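Local coordinates for acetyl-CoA hydrolase/transferase family protein (Porphyromonas gingivalis, PDB 2NVV) that probably transfers coenzyme A between acetyl-CoA and other carboxylic acids, or hydrolyses acetyl-CoA, as a zinc-containing member of the acetyl-CoA hydrolase/transferase family, at residues V388-T393 and V419-S424; E355-G360 and A410-S415; V347-T352 and R384-S389. All blocks are in the same frame, centred on the assembly; numbering follows the deposited sequence.

Contact 1. Residues V388-T393 and V419-S424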
ATOM      1  N   VAL A 388     -12.592   3.746   3.429  1.00  6.39           N
ATOM      2  CA  VAL A 388     -12.236   5.162   3.476  1.00  6.39           C
ATOM      3  C   VAL A 388     -11.185   5.240   4.568  1.00  6.39           C
ATOM      4  O   VAL A 388     -11.425   4.779   5.683  1.00  6.39           O
ATOM      5  CB  VAL A 388     -13.410   6.082   3.906  1.00  6.60           C
ATOM      6  CG1 VAL A 388     -13.077   7.530   3.548  1.00  6.54           C
ATOM      7  CG2 VAL A 388     -14.690   5.665   3.246  1.00  7.20           C
ATOM      8  N   SER A 389     -10.019   5.803   4.269  1.00  6.40           N
ATOM      9  CA  SER A 389      -8.976   5.896   5.285  1.00  6.39           C
ATOM     10  C   SER A 389      -8.980   7.273   5.922  1.00  6.39           C
ATOM     11  O   SER A 389      -9.020   8.285   5.230  1.00  6.39           O
ATOM     12  CB  SER A 389      -7.601   5.613   4.686  1.00  6.39           C
ATOM     13  OG  SER A 389      -7.233   6.645   3.793  1.00  7.57           O
ATOM     14  N   ILE A 390      -8.935   7.294   7.247  1.00  6.39           N
ATOM     15  CA  ILE A 390      -8.947   8.540   7.996  1.00  6.39           C
ATOM     16  C   ILE A 390      -7.718   8.679   8.887  1.00  6.39           C
ATOM     17  O   ILE A 390      -7.251   7.717   9.495  1.00  6.39           O
ATOM     18  CB  ILE A 390     -10.195   8.625   8.897  1.00  6.95           C
ATOM     19  CG1 ILE A 390     -11.459   8.460   8.056  1.00  6.39           C
ATOM     20  CG2 ILE A 390     -10.203   9.950   9.653  1.00  6.39           C
ATOM     21  CD1 ILE A 390     -12.716   8.273   8.881  1.00  6.39           C
ATOM     22  N   PHE A 391      -7.193   9.889   8.954  1.00  6.41           N
ATOM     23  CA  PHE A 391      -6.049  10.161   9.797  1.00  7.33           C
ATOM     24  C   PHE A 391      -6.391  11.328  10.712  1.00  6.39           C
ATOM     25  O   PHE A 391      -6.878  12.374  10.266  1.00  6.39           O
ATOM     26  CB  PHE A 391      -4.825  10.464   8.942  1.00  6.39           C
ATOM     27  CG  PHE A 391      -4.094   9.234   8.500  1.00  6.70           C
ATOM     28  CD1 PHE A 391      -3.225   8.575   9.376  1.00  6.46           C
ATOM     29  CD2 PHE A 391      -4.290   8.711   7.224  1.00  6.91           C
ATOM     30  CE1 PHE A 391      -2.555   7.408   8.988  1.00  6.39           C
ATOM     31  CE2 PHE A 391      -3.628   7.544   6.824  1.00  6.66           C
ATOM     32  CZ  PHE A 391      -2.756   6.890   7.712  1.00  6.39           C
ATOM     33  N   THR A 392      -6.167  11.120  12.003  1.00  6.39           N
ATOM     34  CA  THR A 392      -6.442  12.130  13.013  1.00  6.39           C
ATOM     35  C   THR A 392      -5.154  12.626  13.633  1.00  6.39           C
ATOM     36  O   THR A 392      -4.146  11.932  13.621  1.00  6.98           O
ATOM     37  CB  THR A 392      -7.291  11.561  14.129  1.00  6.69           C
ATOM     38  OG1 THR A 392      -6.621  10.420  14.657  1.00  6.39           O
ATOM     39  CG2 THR A 392      -8.660  11.161  13.621  1.00  6.39           C
ATOM     40  N   THR A 393      -5.205  13.831  14.188  1.00  6.39           N
ATOM     41  CA  THR A 393      -4.040  14.428  14.830  1.00  6.39           C
ATOM     42  C   THR A 393      -4.324  15.836  15.341  1.00  7.36           C
ATOM     43  O   THR A 393      -4.949  16.653  14.646  1.00  6.39           O
ATOM     44  CB  THR A 393      -2.841  14.563  13.867  1.00  6.39           C
ATOM     45  OG1 THR A 393      -1.780  15.259  14.526  1.00  6.39           O
ATOM     46  CG2 THR A 393      -3.229  15.368  12.624  1.00  6.39           C
ATOM     47  N   VAL A 419      -4.165   8.248   1.478  1.00  6.39           N
ATOM     48  CA  VAL A 419      -4.844   9.017   2.512  1.00  6.84           C
ATOM     49  C   VAL A 419      -6.090   9.695   1.933  1.00  6.39           C
ATOM     50  O   VAL A 419      -5.993  10.561   1.061  1.00  6.39           O
ATOM     51  CB  VAL A 419      -3.897  10.076   3.101  1.00  6.39           C
ATOM     52  CG1 VAL A 419      -4.539  10.723   4.304  1.00  6.44           C
ATOM     53  CG2 VAL A 419      -2.570   9.432   3.475  1.00  6.39           C
ATOM     54  N   LYS A 420      -7.259   9.306   2.426  1.00  6.53           N
ATOM     55  CA  LYS A 420      -8.519   9.859   1.931  1.00  6.39           C
ATOM     56  C   LYS A 420      -9.104  11.007   2.740  1.00  6.75           C
ATOM     57  O   LYS A 420      -9.699  11.931   2.175  1.00  6.39           O
ATOM     58  CB  LYS A 420      -9.566   8.751   1.827  1.00  6.39           C
ATOM     59  CG  LYS A 420      -9.091   7.523   1.059  1.00  6.39           C
ATOM     60  CD  LYS A 420      -8.573   7.886  -0.316  1.00  7.37           C
ATOM     61  CE  LYS A 420      -8.061   6.662  -1.061  1.00  6.39           C
ATOM     62  NZ  LYS A 420      -7.595   7.032  -2.421  1.00  6.39           N
ATOM     63  N   VAL A 421      -8.943  10.953   4.059  1.00  7.58           N
ATOM     64  CA  VAL A 421      -9.484  11.991   4.926  1.00  6.39           C
ATOM     65  C   VAL A 421      -8.566  12.306   6.101  1.00  6.39           C
ATOM     66  O   VAL A 421      -7.944  11.405   6.667  1.00  6.48           O
ATOM     67  CB  VAL A 421     -10.837  11.561   5.502  1.00  6.39           C
ATOM     68  CG1 VAL A 421     -11.439  12.682   6.315  1.00  6.39           C
ATOM     69  CG2 VAL A 421     -11.765  11.135   4.374  1.00  6.39           C
ATOM     70  N   ILE A 422      -8.485  13.587   6.457  1.00  6.39           N
ATOM     71  CA  ILE A 422      -7.667  14.026   7.587  1.00  6.39           C
ATOM     72  C   ILE A 422      -8.563  14.840   8.527  1.00  6.39           C
ATOM     73  O   ILE A 422      -9.376  15.655   8.084  1.00  6.39           O
ATOM     74  CB  ILE A 422      -6.480  14.891   7.126  1.00  6.46           C
ATOM     75  CG1 ILE A 422      -5.599  14.101   6.163  1.00  6.39           C
ATOM     76  CG2 ILE A 422      -5.654  15.309   8.319  1.00  6.39           C
ATOM     77  CD1 ILE A 422      -4.406  14.882   5.643  1.00  7.10           C
ATOM     78  N   ILE A 423      -8.412  14.621   9.828  1.00  6.39           N
ATOM     79  CA  ILE A 423      -9.234  15.319  10.799  1.00  6.39           C
ATOM     80  C   ILE A 423      -8.494  15.805  12.052  1.00  6.39           C
ATOM     81  O   ILE A 423      -7.799  15.037  12.718  1.00  7.66           O
ATOM     82  CB  ILE A 423     -10.387  14.400  11.259  1.00  6.39           C
ATOM     83  CG1 ILE A 423     -11.266  14.041  10.071  1.00  6.39           C
ATOM     84  CG2 ILE A 423     -11.201  15.078  12.353  1.00  6.67           C
ATOM     85  CD1 ILE A 423     -12.291  12.968  10.365  1.00  6.39           C
ATOM     86  N   SER A 424      -8.639  17.084  12.372  1.00  7.27           N
ATOM     87  CA  SER A 424      -8.032  17.625  13.587  1.00  6.98           C
ATOM     88  C   SER A 424      -9.174  18.234  14.409  1.00  6.39           C
ATOM     89  O   SER A 424     -10.344  18.022  14.099  1.00  6.39           O
ATOM     90  CB  SER A 424      -6.967  18.683  13.262  1.00  6.39           C
ATOM     91  OG  SER A 424      -7.537  19.860  12.730  1.00  6.39           O
TER

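Contact 2. Residues E355-G360 and A410-S415. With ZN (zinc ion), chain H.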
ATOM      1  N   GLU A 355       2.722  13.693  11.945  1.00  6.39           N
ATOM      2  CA  GLU A 355       2.627  14.921  11.189  1.00  6.39           C
ATOM      3  C   GLU A 355       2.034  14.606   9.810  1.00  6.39           C
ATOM      4  O   GLU A 355       2.016  13.457   9.374  1.00  6.39           O
ATOM      5  CB  GLU A 355       4.004  15.563  11.050  1.00  7.41           C
ATOM      6  CG  GLU A 355       4.896  14.964   9.978  1.00  7.95           C
ATOM      7  CD  GLU A 355       6.247  15.649   9.925  1.00  8.60           C
ATOM      8  OE1 GLU A 355       6.366  16.773  10.459  1.00 11.01           O
ATOM      9  OE2 GLU A 355       7.190  15.073   9.346  1.00 10.69           O
ATOM     10  N   ALA A 356       1.528  15.632   9.139  1.00  6.39           N
ATOM     11  CA  ALA A 356       0.940  15.481   7.813  1.00  6.39           C
ATOM     12  C   ALA A 356       1.296  16.721   7.016  1.00  6.39           C
ATOM     13  O   ALA A 356       1.574  17.766   7.602  1.00  6.39           O
ATOM     14  CB  ALA A 356      -0.577  15.358   7.927  1.00  6.73           C
ATOM     15  N   ASP A 357       1.325  16.619   5.693  1.00  6.42           N
ATOM     16  CA  ASP A 357       1.611  17.804   4.895  1.00  6.50           C
ATOM     17  C   ASP A 357       0.378  18.190   4.094  1.00  6.39           C
ATOM     18  O   ASP A 357      -0.574  17.417   3.975  1.00  6.39           O
ATOM     19  CB  ASP A 357       2.836  17.621   3.978  1.00  7.53           C
ATOM     20  CG  ASP A 357       2.666  16.520   2.955  1.00 10.69           C
ATOM     21  OD1 ASP A 357       1.563  16.384   2.389  1.00 14.58           O
ATOM     22  OD2 ASP A 357       3.658  15.801   2.699  1.00 12.60           O
ATOM     23  N   ILE A 358       0.401  19.397   3.552  1.00  6.39           N
ATOM     24  CA  ILE A 358      -0.722  19.937   2.792  1.00  6.39           C
ATOM     25  C   ILE A 358      -1.146  19.166   1.546  1.00  6.39           C
ATOM     26  O   ILE A 358      -2.143  19.511   0.911  1.00  6.39           O
ATOM     27  CB  ILE A 358      -0.442  21.423   2.420  1.00  6.39           C
ATOM     28  CG1 ILE A 358       0.938  21.555   1.769  1.00  6.39           C
ATOM     29  CG2 ILE A 358      -0.501  22.290   3.689  1.00  6.39           C
ATOM     30  CD1 ILE A 358       1.321  22.983   1.370  1.00  6.39           C
ATOM     31  N   PHE A 359      -0.413  18.116   1.189  1.00  7.17           N
ATOM     32  CA  PHE A 359      -0.790  17.350   0.017  1.00  6.39           C
ATOM     33  C   PHE A 359      -1.365  15.978   0.352  1.00  6.50           C
ATOM     34  O   PHE A 359      -1.595  15.148  -0.538  1.00  7.31           O
ATOM     35  CB  PHE A 359       0.400  17.242  -0.929  1.00  6.39           C
ATOM     36  CG  PHE A 359       0.877  18.571  -1.416  1.00  6.39           C
ATOM     37  CD1 PHE A 359       2.073  19.110  -0.951  1.00  7.60           C
ATOM     38  CD2 PHE A 359       0.086  19.330  -2.280  1.00  6.42           C
ATOM     39  CE1 PHE A 359       2.477  20.402  -1.334  1.00  7.93           C
ATOM     40  CE2 PHE A 359       0.475  20.615  -2.668  1.00  6.39           C
ATOM     41  CZ  PHE A 359       1.675  21.153  -2.191  1.00  6.42           C
ATOM     42  N   GLY A 360      -1.601  15.748   1.643  1.00  6.39           N
ATOM     43  CA  GLY A 360      -2.185  14.493   2.089  1.00  6.46           C
ATOM     44  C   GLY A 360      -1.251  13.356   2.432  1.00  6.39           C
ATOM     45  O   GLY A 360      -1.695  12.218   2.574  1.00  6.39           O
ATOM     46  N   ALA A 410       8.696  15.109   6.839  1.00  6.49           N
ATOM     47  CA  ALA A 410      10.101  14.731   6.937  1.00  7.01           C
ATOM     48  C   ALA A 410      10.319  13.235   6.720  1.00  6.39           C
ATOM     49  O   ALA A 410      11.454  12.782   6.588  1.00  6.39           O
ATOM     50  CB  ALA A 410      10.658  15.148   8.287  1.00  6.39           C
ATOM     51  N   HIS A 411       9.226  12.480   6.689  1.00  6.54           N
ATOM     52  CA  HIS A 411       9.284  11.040   6.478  1.00  6.75           C
ATOM     53  C   HIS A 411       7.933  10.584   5.964  1.00  6.39           C
ATOM     54  O   HIS A 411       6.918  10.816   6.612  1.00  6.74           O
ATOM     55  CB  HIS A 411       9.588  10.308   7.783  1.00  6.39           C
ATOM     56  CG  HIS A 411       9.778   8.835   7.610  1.00  6.39           C
ATOM     57  ND1 HIS A 411      10.915   8.295   7.049  1.00  6.39           N
ATOM     58  CD2 HIS A 411       8.962   7.791   7.885  1.00  6.99           C
ATOM     59  CE1 HIS A 411      10.792   6.981   6.987  1.00  6.39           C
ATOM     60  NE2 HIS A 411       9.616   6.650   7.487  1.00  6.39           N
ATOM     61  N   HIS A 412       7.916   9.938   4.802  1.00  6.39           N
ATOM     62  CA  HIS A 412       6.670   9.469   4.214  1.00  6.39           C
ATOM     63  C   HIS A 412       6.334   8.016   4.545  1.00  6.39           C
ATOM     64  O   HIS A 412       7.065   7.098   4.188  1.00  6.39           O
ATOM     65  CB  HIS A 412       6.705   9.626   2.692  1.00  6.39           C
ATOM     66  CG  HIS A 412       6.796  11.046   2.221  1.00  6.39           C
ATOM     67  ND1 HIS A 412       5.840  11.625   1.410  1.00  6.39           N
ATOM     68  CD2 HIS A 412       7.736  11.996   2.433  1.00  6.76           C
ATOM     69  CE1 HIS A 412       6.186  12.872   1.145  1.00  6.39           C
ATOM     70  NE2 HIS A 412       7.331  13.123   1.753  1.00  6.39           N
ATOM     71  N   ASP A 413       5.210   7.823   5.227  1.00  6.66           N
ATOM     72  CA  ASP A 413       4.728   6.490   5.564  1.00  6.46           C
ATOM     73  C   ASP A 413       3.477   6.168   4.745  1.00  6.39           C
ATOM     74  O   ASP A 413       3.257   5.011   4.365  1.00  6.39           O
ATOM     75  CB  ASP A 413       4.434   6.385   7.058  1.00  6.39           C
ATOM     76  CG  ASP A 413       5.689   6.231   7.874  1.00  6.39           C
ATOM     77  OD1 ASP A 413       6.518   5.379   7.501  1.00  6.39           O
ATOM     78  OD2 ASP A 413       5.855   6.948   8.884  1.00  6.89           O
ATOM     79  N   HIS A 414       2.663   7.187   4.467  1.00  6.69           N
ATOM     80  CA  HIS A 414       1.452   7.006   3.661  1.00  6.39           C
ATOM     81  C   HIS A 414       1.400   8.115   2.622  1.00  6.39           C
ATOM     82  O   HIS A 414       1.668   9.264   2.939  1.00  6.39           O
ATOM     83  CB  HIS A 414       0.218   7.023   4.563  1.00  6.39           C
ATOM     84  CG  HIS A 414       0.327   6.084   5.724  1.00  6.39           C
ATOM     85  ND1 HIS A 414       0.897   6.451   6.926  1.00  6.39           N
ATOM     86  CD2 HIS A 414       0.033   4.768   5.834  1.00  6.39           C
ATOM     87  CE1 HIS A 414       0.950   5.401   7.726  1.00  6.39           C
ATOM     88  NE2 HIS A 414       0.433   4.367   7.087  1.00  6.39           N
ATOM     89  N   SER A 415       1.070   7.768   1.382  1.00  6.39           N
ATOM     90  CA  SER A 415       1.038   8.743   0.306  1.00  6.39           C
ATOM     91  C   SER A 415      -0.334   9.320  -0.044  1.00  7.74           C
ATOM     92  O   SER A 415      -1.382   8.797   0.365  1.00  6.99           O
ATOM     93  CB  SER A 415       1.636   8.143  -0.961  1.00  6.39           C
ATOM     94  OG  SER A 415       0.669   7.382  -1.654  1.00  6.77           O
TER
HETATM   95 ZN    ZN H 507       8.804   4.506   7.076  1.00 20.56          ZN
HETATM   96  O   HOH W   1       8.161   4.676   5.002  1.00 21.26           O
HETATM   97  O   HOH W   2       9.165   4.258   9.427  1.00 28.46           O

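Contact 3. Residues V347-T352 and R384-S389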
ATOM      1  N   VAL A 347     -13.608  -2.280   5.630  1.00  6.39           N
ATOM      2  CA  VAL A 347     -13.234  -1.769   6.930  1.00  6.39           C
ATOM      3  C   VAL A 347     -12.897  -0.293   6.855  1.00  6.39           C
ATOM      4  O   VAL A 347     -12.103   0.124   6.006  1.00  6.39           O
ATOM      5  CB  VAL A 347     -12.005  -2.513   7.489  1.00  6.39           C
ATOM      6  CG1 VAL A 347     -11.673  -2.010   8.875  1.00  6.39           C
ATOM      7  CG2 VAL A 347     -12.270  -3.993   7.524  1.00  6.90           C
ATOM      8  N   ILE A 348     -13.504   0.501   7.737  1.00  6.63           N
ATOM      9  CA  ILE A 348     -13.223   1.926   7.789  1.00  6.39           C
ATOM     10  C   ILE A 348     -12.079   2.053   8.784  1.00  6.39           C
ATOM     11  O   ILE A 348     -12.198   1.615   9.924  1.00  6.39           O
ATOM     12  CB  ILE A 348     -14.462   2.724   8.266  1.00  6.72           C
ATOM     13  CG1 ILE A 348     -15.545   2.658   7.189  1.00  6.39           C
ATOM     14  CG2 ILE A 348     -14.073   4.182   8.578  1.00  6.39           C
ATOM     15  CD1 ILE A 348     -16.856   3.227   7.598  1.00  6.39           C
ATOM     16  N   THR A 349     -10.970   2.644   8.345  1.00  6.39           N
ATOM     17  CA  THR A 349      -9.788   2.773   9.188  1.00  6.39           C
ATOM     18  C   THR A 349      -9.527   4.188   9.679  1.00  6.39           C
ATOM     19  O   THR A 349      -9.637   5.148   8.918  1.00  6.39           O
ATOM     20  CB  THR A 349      -8.523   2.253   8.450  1.00  6.39           C
ATOM     21  OG1 THR A 349      -8.256   3.071   7.317  1.00  6.39           O
ATOM     22  CG2 THR A 349      -8.725   0.831   7.972  1.00  6.39           C
ATOM     23  N   ILE A 350      -9.171   4.295  10.960  1.00  7.30           N
ATOM     24  CA  ILE A 350      -8.881   5.568  11.605  1.00  7.15           C
ATOM     25  C   ILE A 350      -7.557   5.429  12.354  1.00  6.39           C
ATOM     26  O   ILE A 350      -7.461   4.691  13.333  1.00  6.39           O
ATOM     27  CB  ILE A 350      -9.992   5.937  12.604  1.00  6.39           C
ATOM     28  CG1 ILE A 350     -11.360   5.663  11.975  1.00  6.39           C
ATOM     29  CG2 ILE A 350      -9.886   7.407  12.985  1.00  6.39           C
ATOM     30  CD1 ILE A 350     -12.444   5.414  12.987  1.00  6.39           C
ATOM     31  N   ASN A 351      -6.542   6.153  11.891  1.00  6.39           N
ATOM     32  CA  ASN A 351      -5.219   6.091  12.477  1.00  6.39           C
ATOM     33  C   ASN A 351      -4.672   7.472  12.771  1.00  6.39           C
ATOM     34  O   ASN A 351      -5.191   8.461  12.267  1.00  6.50           O
ATOM     35  CB  ASN A 351      -4.299   5.348  11.518  1.00  6.39           C
ATOM     36  CG  ASN A 351      -4.600   3.862  11.466  1.00  6.39           C
ATOM     37  OD1 ASN A 351      -4.147   3.103  12.315  1.00  6.39           O
ATOM     38  ND2 ASN A 351      -5.383   3.443  10.480  1.00  6.89           N
ATOM     39  N   THR A 352      -3.616   7.529  13.582  1.00  6.39           N
ATOM     40  CA  THR A 352      -3.000   8.795  13.954  1.00  6.60           C
ATOM     41  C   THR A 352      -1.846   9.199  13.044  1.00  6.97           C
ATOM     42  O   THR A 352      -1.286   8.378  12.306  1.00  7.01           O
ATOM     43  CB  THR A 352      -2.452   8.749  15.380  1.00  7.13           C
ATOM     44  OG1 THR A 352      -1.211   8.045  15.385  1.00  7.35           O
ATOM     45  CG2 THR A 352      -3.419   8.046  16.303  1.00  7.84           C
ATOM     46  N   ARG A 384      -4.214   1.707   3.359  1.00  6.83           N
ATOM     47  CA  ARG A 384      -4.156   1.363   1.949  1.00  6.39           C
ATOM     48  C   ARG A 384      -5.392   0.651   1.404  1.00  6.39           C
ATOM     49  O   ARG A 384      -5.835   0.952   0.294  1.00  6.39           O
ATOM     50  CB  ARG A 384      -2.914   0.516   1.667  1.00  6.39           C
ATOM     51  CG  ARG A 384      -2.848  -0.029   0.244  1.00  6.46           C
ATOM     52  CD  ARG A 384      -2.714   1.079  -0.781  1.00  6.39           C
ATOM     53  NE  ARG A 384      -1.323   1.517  -0.922  1.00  6.39           N
ATOM     54  CZ  ARG A 384      -0.409   0.892  -1.665  1.00  6.39           C
ATOM     55  NH1 ARG A 384       0.833   1.358  -1.735  1.00  6.53           N
ATOM     56  NH2 ARG A 384      -0.744  -0.189  -2.356  1.00  6.39           N
ATOM     57  N   ASN A 385      -5.964  -0.267   2.180  1.00  6.39           N
ATOM     58  CA  ASN A 385      -7.120  -1.027   1.709  1.00  6.39           C
ATOM     59  C   ASN A 385      -8.493  -0.722   2.299  1.00  6.39           C
ATOM     60  O   ASN A 385      -9.475  -1.352   1.922  1.00  6.39           O
ATOM     61  CB  ASN A 385      -6.836  -2.516   1.866  1.00  6.39           C
ATOM     62  CG  ASN A 385      -5.518  -2.925   1.227  1.00  6.39           C
ATOM     63  OD1 ASN A 385      -4.516  -3.148   1.918  1.00  7.03           O
ATOM     64  ND2 ASN A 385      -5.505  -3.007  -0.097  1.00  6.39           N
ATOM     65  N   SER A 386      -8.574   0.253   3.200  1.00  6.81           N
ATOM     66  CA  SER A 386      -9.849   0.595   3.815  1.00  6.39           C
ATOM     67  C   SER A 386     -10.859   1.196   2.845  1.00  6.64           C
ATOM     68  O   SER A 386     -10.499   1.731   1.795  1.00  6.39           O
ATOM     69  CB  SER A 386      -9.651   1.583   4.954  1.00  6.61           C
ATOM     70  OG  SER A 386      -9.195   2.816   4.439  1.00  7.03           O
ATOM     71  N   TYR A 387     -12.131   1.111   3.233  1.00  7.12           N
ATOM     72  CA  TYR A 387     -13.243   1.642   2.455  1.00  6.39           C
ATOM     73  C   TYR A 387     -12.965   3.127   2.315  1.00  6.39           C
ATOM     74  O   TYR A 387     -13.091   3.695   1.237  1.00  6.39           O
ATOM     75  CB  TYR A 387     -14.546   1.397   3.219  1.00  6.39           C
ATOM     76  CG  TYR A 387     -15.803   1.550   2.410  1.00  6.39           C
ATOM     77  CD1 TYR A 387     -16.450   2.775   2.318  1.00  6.39           C
ATOM     78  CD2 TYR A 387     -16.381   0.451   1.784  1.00  6.39           C
ATOM     79  CE1 TYR A 387     -17.655   2.900   1.629  1.00  6.39           C
ATOM     80  CE2 TYR A 387     -17.583   0.562   1.090  1.00  6.39           C
ATOM     81  CZ  TYR A 387     -18.217   1.786   1.017  1.00  6.69           C
ATOM     82  OH  TYR A 387     -19.413   1.900   0.345  1.00  6.39           O
ATOM     83  N   VAL A 388     -12.592   3.746   3.429  1.00  6.39           N
ATOM     84  CA  VAL A 388     -12.236   5.162   3.476  1.00  6.39           C
ATOM     85  C   VAL A 388     -11.185   5.240   4.568  1.00  6.39           C
ATOM     86  O   VAL A 388     -11.425   4.779   5.683  1.00  6.39           O
ATOM     87  CB  VAL A 388     -13.410   6.082   3.906  1.00  6.60           C
ATOM     88  CG1 VAL A 388     -13.077   7.530   3.548  1.00  6.54           C
ATOM     89  CG2 VAL A 388     -14.690   5.665   3.246  1.00  7.20           C
ATOM     90  N   SER A 389     -10.019   5.803   4.269  1.00  6.40           N
ATOM     91  CA  SER A 389      -8.976   5.896   5.285  1.00  6.39           C
ATOM     92  C   SER A 389      -8.980   7.273   5.922  1.00  6.39           C
ATOM     93  O   SER A 389      -9.020   8.285   5.230  1.00  6.39           O
ATOM     94  CB  SER A 389      -7.601   5.613   4.686  1.00  6.39           C
ATOM     95  OG  SER A 389      -7.233   6.645   3.793  1.00  7.57           O
TER

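Contact 1. Residues V388-T393 and V419-S424
Ser-389 OG is gripped twice: it accepts the backbone N-H of Lys-420, with OG to N at 3.0 Å and 151° at the hydrogen, and it gives its own proton to the carbonyl of Ser-418. The hydroxyl can do so because it sits between the serine's own backbone N and carbonyl carbon (chi1 68°), turned to the chain that leads into strand 421-424. Beside it, Ser-389 O takes Val-421 N at 2.9 Å, the donor lying nearly on the C=O axis, and opens the regular pairing of two parallel strands. Phe-391 then uses both its backbone groups, its N meeting Val-421 O at 2.8 Å and its O meeting Ile-423 N at 2.8 Å, before Thr-393 N closes on Ile-423 O at 3.2 Å. On one face Ile-390 and Val-421 stand alongside each other, pointing the same way, while Ile-390 CG2 meets Ile-423 CD1 at 3.7 Å as the two side chains cross obliquely. Leu-239 of helix 226-245 packs on Ile-390 there. The other face carries Phe-391 and Ile-422; Val-419 CG1 approaches Phe-391 CD2 to 3.6 Å, the side chains crossing at about a right angle, and Ile-362 packs against all three. Inner parallel strands with helix 226-245 on one face and strand 362-367 on the other suit the Rossmann-like alpha/beta class of this C-terminal family.

Contact 2. Residues E355-G360 and A410-S415
The imidazole of His-411 stacks on the ring of His-366, has Asp-413 OD2 in plane at its edge, and points NE2 at the zinc ion. The ring of His-412 stacks on His-412 of the second subunit; Asp-357 OD2 comes to 4.2 Å from its CE1, with carboxylate and ring planes 58° apart. Ile-358 CG1 lies over one face of the Phe-359 ring, offset toward the rim. Between the two segments the one hydrogen bond runs from Ala-410 N to Glu-355 OE2, at 2.9 Å and 149°, entering from above the carboxylate plane. Glu-355 reaches that far because its chain is extended beyond CG, and Asn-363 ND2 supplies a second bond to the same oxygen. Asp-357 is the other anchor: its OD1 accepts Phe-359 N at 2.9 Å in an Asx turn, within a type I turn closed by Gly-360 N on Asp-357 O, while its OD2 takes Val-409 N, just ahead of 410-415. So secured, the loop presents His-411 NE2 at 2.3 Å and Asp-413 OD1 at 2.5 Å to the zinc. Second-shell Ser-364 N and Thr-365 OG1 bond Asp-413 OD2 and so help to set the turn of the carboxylate. Two waters and Glu-416 and His-417 of the second subunit complete six ligands. The metal therefore joins the two chains, and the carboxylates of Asp-413 and of the partner's Glu-416 probably balance its charge, while the zinc would polarise the bound imidazoles and waters.

Contact 3. Residues V347-T352 and R384-S389
Strand 348-352 runs parallel to the start of strand 389-392, with Thr-349 bridged to Ser-389 (CA to CA 5.1 Å), while the turn before that strand folds against Val-347. Tyr-387 N gives a straight bond to Val-347 O, 2.9 Å and 158° at the hydrogen, although the donor stands above the carbonyl plane. Further along, Thr-349 N reaches Val-388 O at 3.4 Å, a weak bond.

Among the side chains, Ser-386 lies against Thr-349, its CB touching both branches and its OG 3.0 Å from Thr-349 OG1, which occupies the position between the threonine's own backbone N and carbonyl carbon (chi1 64°). Ser-386 OG bonds Thr-383 O, back in helix 379-385, and as it has one proton its weak approach to Thr-349 OG1 remains unsettled. Thr-349 OG1 also packs on Ser-389 CB at 3.7 Å. Ile-348 points its CB away from the other segment, yet its CG1 touches Tyr-387 CB at 4.3 Å and its CG2 lies 4.0 Å from Val-388 O. With CG anti to the backbone N (chi1 -164°), Tyr-387 carries its ring away from the strand, to stack on Tyr-114 of the second subunit and meet Phe-116 of that subunit nearly at right angles.

A beta-alpha-beta crossover, its connection carrying further strands before helix 379-385, joins the parallel neighbours 348-352 and 389-392, and Phe-382 of that helix packs on Thr-349. Along its other edge strand 348-352 pairs with strand 255-257 through Ile-348, Ile-350 and Gln-256, and helix 339-345 sets Val-342 against Val-347.

Overall arrangement
Contacts 1 and 3 are successive pairings of one sheet, centres about 8 Å apart: they share Val-388 and Ser-389, and strand 389-392 lies between 348-352 and 421-424, with Ile-390 N 2.8 Å from Thr-349 O. Contact 2, centred about 11 Å from the centre of contact 1, abuts its Phe-391 face, where Phe-391 CZ comes within 3.8 Å of His-414 CG. It carries zinc ligands His-411 and Asp-413; the Val-419 side chain of contact 1 is about 11 Å from a zinc. Contacts 2 and 3, centres about 16 Å apart, both reach the second subunit. Between side chains, Thr-392 is about 3 Å from Val-262 of the predicted CoA site and Thr-349 about 8 Å from predicted active-site Glu-284.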